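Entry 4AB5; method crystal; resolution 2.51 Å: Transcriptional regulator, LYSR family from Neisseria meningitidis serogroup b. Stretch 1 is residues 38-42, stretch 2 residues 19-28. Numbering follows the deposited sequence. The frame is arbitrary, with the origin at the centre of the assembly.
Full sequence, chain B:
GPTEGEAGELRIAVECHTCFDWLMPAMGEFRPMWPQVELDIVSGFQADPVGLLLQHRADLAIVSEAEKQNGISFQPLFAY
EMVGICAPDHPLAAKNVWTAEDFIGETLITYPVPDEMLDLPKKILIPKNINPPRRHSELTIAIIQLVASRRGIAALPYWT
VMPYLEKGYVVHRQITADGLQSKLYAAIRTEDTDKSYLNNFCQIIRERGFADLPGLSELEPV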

# COMPACT_ATOMS: atom_id res chain seq x y z
N GLU B 38 -14.72 19.49 2.77
CA GLU B 38 -13.43 19.09 3.32
C GLU B 38 -13.34 17.56 3.40
O GLU B 38 -14.16 16.93 4.05
CB GLU B 38 -13.20 19.73 4.69
CG GLU B 38 -12.89 21.22 4.62
CD GLU B 38 -12.66 21.88 5.97
OE1 GLU B 38 -13.64 22.04 6.73
OE2 GLU B 38 -11.50 22.26 6.24
N LEU B 39 -12.38 16.99 2.69
CA LEU B 39 -12.17 15.54 2.63
C LEU B 39 -11.14 15.06 3.66
O LEU B 39 -10.19 15.77 3.96
CB LEU B 39 -11.76 15.10 1.21
CG LEU B 39 -12.85 15.06 0.13
CD1 LEU B 39 -12.24 15.02 -1.26
CD2 LEU B 39 -13.76 13.84 0.31
N ASP B 40 -11.36 13.85 4.19
CA ASP B 40 -10.47 13.22 5.17
C ASP B 40 -10.65 11.71 5.15
O ASP B 40 -11.69 11.22 4.71
CB ASP B 40 -10.72 13.77 6.59
CG ASP B 40 -9.52 13.69 7.52
OD1 ASP B 40 -8.42 13.34 7.05
OD2 ASP B 40 -9.67 14.01 8.72
N ILE B 41 -9.61 10.98 5.61
CA ILE B 41 -9.62 9.52 5.73
C ILE B 41 -9.43 9.20 7.19
O ILE B 41 -8.45 9.65 7.79
CB ILE B 41 -8.57 8.80 4.82
CG1 ILE B 41 -8.76 9.17 3.32
CG2 ILE B 41 -8.62 7.26 5.03
CD1 ILE B 41 -7.52 9.18 2.50
N VAL B 42 -10.39 8.48 7.79
CA VAL B 42 -10.38 8.06 9.20
C VAL B 42 -10.12 6.54 9.21
O VAL B 42 -11.03 5.76 8.91
CB VAL B 42 -11.69 8.47 9.94
CG1 VAL B 42 -11.54 8.29 11.45
CG2 VAL B 42 -12.09 9.91 9.62
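Stretch 2 (19-28) CFDWLMPAMG

Stretch 2 is mostly helix, from about F20 through G28 and onward, and it packs nearly antiparallel against the β-strand 38-42: the two N-to-C directions make an angle of 165° (signed crossing angle -165°), with the axes 10.8 Å apart at closest approach. The register therefore runs in reverse, L39 lying nearest M27 (CA to CA 8.0 Å) and I41 nearest M24 (CA to CA 9.8 Å). A kink marks P25, whose nitrogen carries no hydrogen and makes no bond to the preceding turn; the helix nevertheless resumes, weakly with A26 N to W22 O at 3.3 Å and then with M27 N to L23 O at 3.1 Å.

Alternation in the strand decides which residues meet the helix. L39 and I41 point their CA-to-CB bonds toward it, while D40 points away, its carboxylate OD1 hydrogen-bonded elsewhere in the structure and weakly to the backbone N of I41 (3.0 Å). No hydrogen bond joins the two stretches; the contact is apolar.

M27, a selenomethionine like M24, contributes most from the helix. Its CA-to-CB bond points toward the strand, and chi1 m with chi2 t extends the chain, so that SE lies 3.9 Å from I41 CG1. The p turn at chi3 then sets CE 3.8 Å from L39 CB. A long, unbranched and flexible side chain thus touches two successive inward residues of the strand.

M24 starts sideways, but with chi1 and chi2 both m its end comes nearer, and SE reaches I41 CD1 at 3.7 Å. F20 is likewise sideways at CB; with chi1 m and chi2 near 80°, its ring brings CE2 to 4.2 Å from I41 CG2, an oblique approach. β-Branched I41, with chi1 m and chi2 at 149°, between wells, suits an extended strand and offers apolar carbons to all three helix residues.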

# COMPACT_ATOMS: atom_id res chain seq x y z
N CYS B 19 -9.97 -1.70 -0.92
CA CYS B 19 -10.89 -0.56 -1.09
C CYS B 19 -10.19 0.70 -1.61
O CYS B 19 -10.72 1.36 -2.50
CB CYS B 19 -11.63 -0.29 0.22
SG CYS B 19 -12.75 -1.62 0.73
N PHE B 20 -8.99 0.99 -1.07
CA PHE B 20 -8.15 2.14 -1.43
C PHE B 20 -7.84 2.25 -2.92
O PHE B 20 -7.72 3.37 -3.44
CB PHE B 20 -6.86 2.14 -0.59
CG PHE B 20 -7.03 2.62 0.83
CD1 PHE B 20 -7.54 1.78 1.82
CD2 PHE B 20 -6.68 3.92 1.19
CE1 PHE B 20 -7.70 2.23 3.14
CE2 PHE B 20 -6.86 4.38 2.50
CZ PHE B 20 -7.36 3.53 3.47
N ASP B 21 -7.75 1.11 -3.63
CA ASP B 21 -7.50 1.10 -5.07
C ASP B 21 -8.54 1.86 -5.88
O ASP B 21 -8.18 2.54 -6.84
CB ASP B 21 -7.32 -0.34 -5.59
CG ASP B 21 -5.98 -0.97 -5.24
OD1 ASP B 21 -5.12 -0.26 -4.66
OD2 ASP B 21 -5.78 -2.16 -5.56
N TRP B 22 -9.82 1.75 -5.49
CA TRP B 22 -10.92 2.46 -6.16
C TRP B 22 -11.41 3.70 -5.39
O TRP B 22 -11.94 4.63 -6.02
CB TRP B 22 -12.09 1.52 -6.50
CG TRP B 22 -12.52 0.64 -5.37
CD1 TRP B 22 -12.16 -0.66 -5.16
CD2 TRP B 22 -13.41 0.99 -4.30
NE1 TRP B 22 -12.78 -1.14 -4.03
CE2 TRP B 22 -13.55 -0.15 -3.48
CE3 TRP B 22 -14.12 2.15 -3.96
CZ2 TRP B 22 -14.33 -0.15 -2.33
CZ3 TRP B 22 -14.87 2.16 -2.80
CH2 TRP B 22 -15.00 1.01 -2.01
N LEU B 23 -11.20 3.73 -4.06
CA LEU B 23 -11.62 4.82 -3.19
C LEU B 23 -10.77 6.08 -3.34
O LEU B 23 -11.33 7.18 -3.30
CB LEU B 23 -11.70 4.38 -1.72
CG LEU B 23 -12.48 5.29 -0.77
CD1 LEU B 23 -13.94 5.39 -1.17
CD2 LEU B 23 -12.37 4.81 0.66
N MSE B 24 -9.44 5.93 -3.50
CA MSE B 24 -8.54 7.07 -3.69
C MSE B 24 -8.84 7.83 -5.00
O MSE B 24 -9.09 9.02 -4.89
CB MSE B 24 -7.05 6.67 -3.54
CG MSE B 24 -6.69 6.12 -2.16
SE MSE B 24 -7.22 7.24 -0.64
CE MSE B 24 -8.90 6.34 -0.07
N PRO B 25 -8.93 7.19 -6.21
CA PRO B 25 -9.33 7.97 -7.41
C PRO B 25 -10.78 8.48 -7.37
O PRO B 25 -11.09 9.44 -8.07
CB PRO B 25 -9.07 7.01 -8.57
CG PRO B 25 -9.06 5.68 -8.00
CD PRO B 25 -8.65 5.78 -6.56
N ALA B 26 -11.66 7.86 -6.55
CA ALA B 26 -13.06 8.30 -6.37
C ALA B 26 -13.05 9.66 -5.67
O ALA B 26 -13.82 10.55 -6.05
CB ALA B 26 -13.86 7.29 -5.57
N MSE B 27 -12.12 9.84 -4.70
CA MSE B 27 -11.90 11.09 -3.96
C MSE B 27 -11.34 12.16 -4.90
O MSE B 27 -11.71 13.32 -4.79
CB MSE B 27 -10.93 10.89 -2.79
CG MSE B 27 -11.56 10.24 -1.58
SE MSE B 27 -10.25 9.96 -0.16
CE MSE B 27 -10.08 11.80 0.54
N GLY B 28 -10.46 11.73 -5.81
CA GLY B 28 -9.81 12.58 -6.80
C GLY B 28 -10.75 13.16 -7.84
O GLY B 28 -10.44 14.21 -8.43